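Local coordinates for UPF0249 protein EF_3048 (Enterococcus faecalis, PDB 2I5I), which probably removes acetyl groups from acetylated carbohydrates as a magnesium-dependent hydrolase of the YdjC family during oligosaccharide breakdown, at the interface of chains A and B. Numbering follows the deposited sequence. Chains: chain A/B, UPF0249 protein EF_3048.

The interface of chains A and B. Residues chain A 4, 6, 254; chain B 108, 111-112, 115, 150.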
ATOM      1  N   ASN A   4      -4.777  29.885 -22.169  1.00 50.25           N
ATOM      2  CA  ASN A   4      -5.017  28.445 -22.307  1.00 47.79           C
ATOM      3  C   ASN A   4      -6.454  28.131 -21.899  1.00 38.34           C
ATOM      4  O   ASN A   4      -7.132  28.938 -21.252  1.00 35.10           O
ATOM      5  CB  ASN A   4      -3.986  27.653 -21.509  1.00 51.65           C
ATOM      6  CG  ASN A   4      -3.805  28.204 -20.109  1.00 52.39           C
ATOM      7  OD1 ASN A   4      -4.778  28.649 -19.498  1.00 55.81           O
ATOM      8  ND2 ASN A   4      -2.570  28.171 -19.621  1.00 27.65           N
ATOM      9  N   LYS A   6      -8.883  25.439 -19.897  1.00 24.24           N
ATOM     10  CA  LYS A   6      -8.819  24.372 -18.889  1.00 24.23           C
ATOM     11  C   LYS A   6     -10.141  23.622 -18.868  1.00 31.69           C
ATOM     12  O   LYS A   6     -11.211  24.205 -18.670  1.00 30.47           O
ATOM     13  CB  LYS A   6      -8.482  24.955 -17.526  1.00 25.49           C
ATOM     14  CG  LYS A   6      -7.114  25.642 -17.513  1.00 32.01           C
ATOM     15  CD  LYS A   6      -6.939  26.305 -16.151  1.00 41.92           C
ATOM     16  CE  LYS A   6      -6.938  27.817 -16.340  1.00 44.00           C
ATOM     17  NZ  LYS A   6      -5.542  28.268 -16.588  1.00 28.00           N
ATOM     18  N   LEU A 254      -5.977  21.838 -21.970  1.00 26.25           N
ATOM     19  CA  LEU A 254      -5.387  21.387 -20.720  1.00 27.27           C
ATOM     20  C   LEU A 254      -6.415  20.625 -19.897  1.00 28.47           C
ATOM     21  O   LEU A 254      -7.466  21.192 -19.579  1.00 27.82           O
ATOM     22  CB  LEU A 254      -4.865  22.523 -19.839  1.00 27.38           C
ATOM     23  CG  LEU A 254      -3.656  23.322 -20.321  1.00 31.32           C
ATOM     24  CD1 LEU A 254      -3.301  24.417 -19.328  1.00 32.74           C
ATOM     25  CD2 LEU A 254      -2.492  22.378 -20.590  1.00 37.46           C
TER
ATOM     26  N   ASN B 108       1.231  31.960 -19.761  1.00 21.18           N
ATOM     27  CA  ASN B 108       0.351  30.879 -20.181  1.00 18.60           C
ATOM     28  C   ASN B 108       1.029  29.522 -20.013  1.00 22.84           C
ATOM     29  O   ASN B 108       0.437  28.555 -19.543  1.00 21.21           O
ATOM     30  CB  ASN B 108      -0.096  31.053 -21.632  1.00 25.87           C
ATOM     31  CG  ASN B 108      -0.951  32.302 -21.798  1.00 40.68           C
ATOM     32  OD1 ASN B 108      -1.672  32.671 -20.861  1.00 36.24           O
ATOM     33  ND2 ASN B 108      -0.883  32.948 -22.954  1.00 43.88           N
ATOM     34  N   ASP B 111       1.442  28.725 -16.332  1.00 21.03           N
ATOM     35  CA  ASP B 111       0.126  28.357 -15.819  1.00 19.94           C
ATOM     36  C   ASP B 111      -0.173  26.916 -16.225  1.00 21.76           C
ATOM     37  O   ASP B 111      -0.638  26.087 -15.443  1.00 25.17           O
ATOM     38  CB  ASP B 111      -0.908  29.327 -16.366  1.00 22.41           C
ATOM     39  CG  ASP B 111      -2.352  29.016 -16.030  1.00 27.57           C
ATOM     40  OD1 ASP B 111      -2.762  29.183 -14.853  1.00 25.99           O
ATOM     41  OD2 ASP B 111      -3.096  28.612 -16.941  1.00 31.07           O
ATOM     42  N   ALA B 112       0.094  26.593 -17.477  1.00 20.30           N
ATOM     43  CA  ALA B 112      -0.059  25.235 -17.990  1.00 24.25           C
ATOM     44  C   ALA B 112       0.798  24.242 -17.205  1.00 24.96           C
ATOM     45  O   ALA B 112       0.374  23.112 -16.957  1.00 22.03           O
ATOM     46  CB  ALA B 112       0.322  25.227 -19.460  1.00 21.56           C
ATOM     47  N   ILE B 115      -0.969  23.541 -13.895  1.00 19.06           N
ATOM     48  CA  ILE B 115      -2.114  22.646 -14.089  1.00 24.66           C
ATOM     49  C   ILE B 115      -1.656  21.213 -14.355  1.00 20.42           C
ATOM     50  O   ILE B 115      -2.268  20.261 -13.879  1.00 27.61           O
ATOM     51  CB  ILE B 115      -2.992  23.146 -15.235  1.00 24.22           C
ATOM     52  CG1 ILE B 115      -3.782  24.398 -14.774  1.00 23.85           C
ATOM     53  CG2 ILE B 115      -3.913  22.107 -15.797  1.00 22.69           C
ATOM     54  CD1 ILE B 115      -3.375  25.557 -15.640  1.00 36.02           C
ATOM     55  N   LYS B 150      -2.304  33.855  -8.027  1.00 23.08           N
ATOM     56  CA  LYS B 150      -3.412  33.187  -8.687  1.00 24.77           C
ATOM     57  C   LYS B 150      -3.662  31.814  -8.059  1.00 26.21           C
ATOM     58  O   LYS B 150      -4.826  31.438  -7.892  1.00 22.26           O
ATOM     59  CB  LYS B 150      -3.169  33.031 -10.181  1.00 24.44           C
ATOM     60  CG  LYS B 150      -4.246  32.242 -10.901  1.00 28.97           C
ATOM     61  CD  LYS B 150      -3.763  31.801 -12.277  1.00 32.19           C
ATOM     62  CE  LYS B 150      -4.885  31.196 -13.098  1.00 35.28           C
ATOM     63  NZ  LYS B 150      -4.674  31.393 -14.563  1.00 42.61           N
TER
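A:Lys6 and B:Asp111 form a salt bridge across the boundary of chains A and B, with NZ of A:Lys6 2.5 Å from the carboxylate oxygen OD2 of B:Asp111. The two side chains come from opposite directions.

B:Asp111 can be followed outward from its helix. CB of B:Asp111 passes the amide nitrogen ND2 of A:Asn4 at 3.8 Å. With CG anti to the backbone N (chi1 175°), the carboxylate is carried toward A:Lys6 and A:Asn4. CG of B:Asp111 stands 3.3 Å from NZ of A:Lys6. OD2 is shared by both chain A residues. ND2 of A:Asn4 donates a hydrogen bond of 2.8 Å to the anti lone pair of OD2 of B:Asp111. Amide and carboxylate are nearly coplanar, 26° apart. The other oxygen, OD1 of B:Asp111, takes a salt bridge of 2.9 Å from NZ of B:Lys150, which arrives from above the carboxylate plane on an extended chain. Both oxygens are thus gripped, and the two lysine amines, if charged, would be expected to favour a charged carboxylate.

A:Lys6 bends at chi3 and chi4 to bring NZ to OD2. NZ of A:Lys6 also donates to the amide oxygen OD1 of A:Asn4 at 3.0 Å. This bond and the one from ND2 suggest which way the amide faces, although its oxygen also sits close to OD2 of B:Asp111, an unfavourable pair of acceptors.

Apolar contacts flank the charges. CD of A:Lys6 lies against CD1 of B:Ile115, and the two side chains cross at about a right angle. The methyl CD1 of A:Leu254 rests on CA of B:Ala112 at 3.6 Å and also meets CD1 of B:Ile115.

The protein is a homodimer, but this pair need not be the biological one. Chain A offers the loop residue A:Asn4 and strands 6-11 and 254-256. Chain B answers with one face of helix 103-117, while B:Lys150 reaches in from helix 138-151.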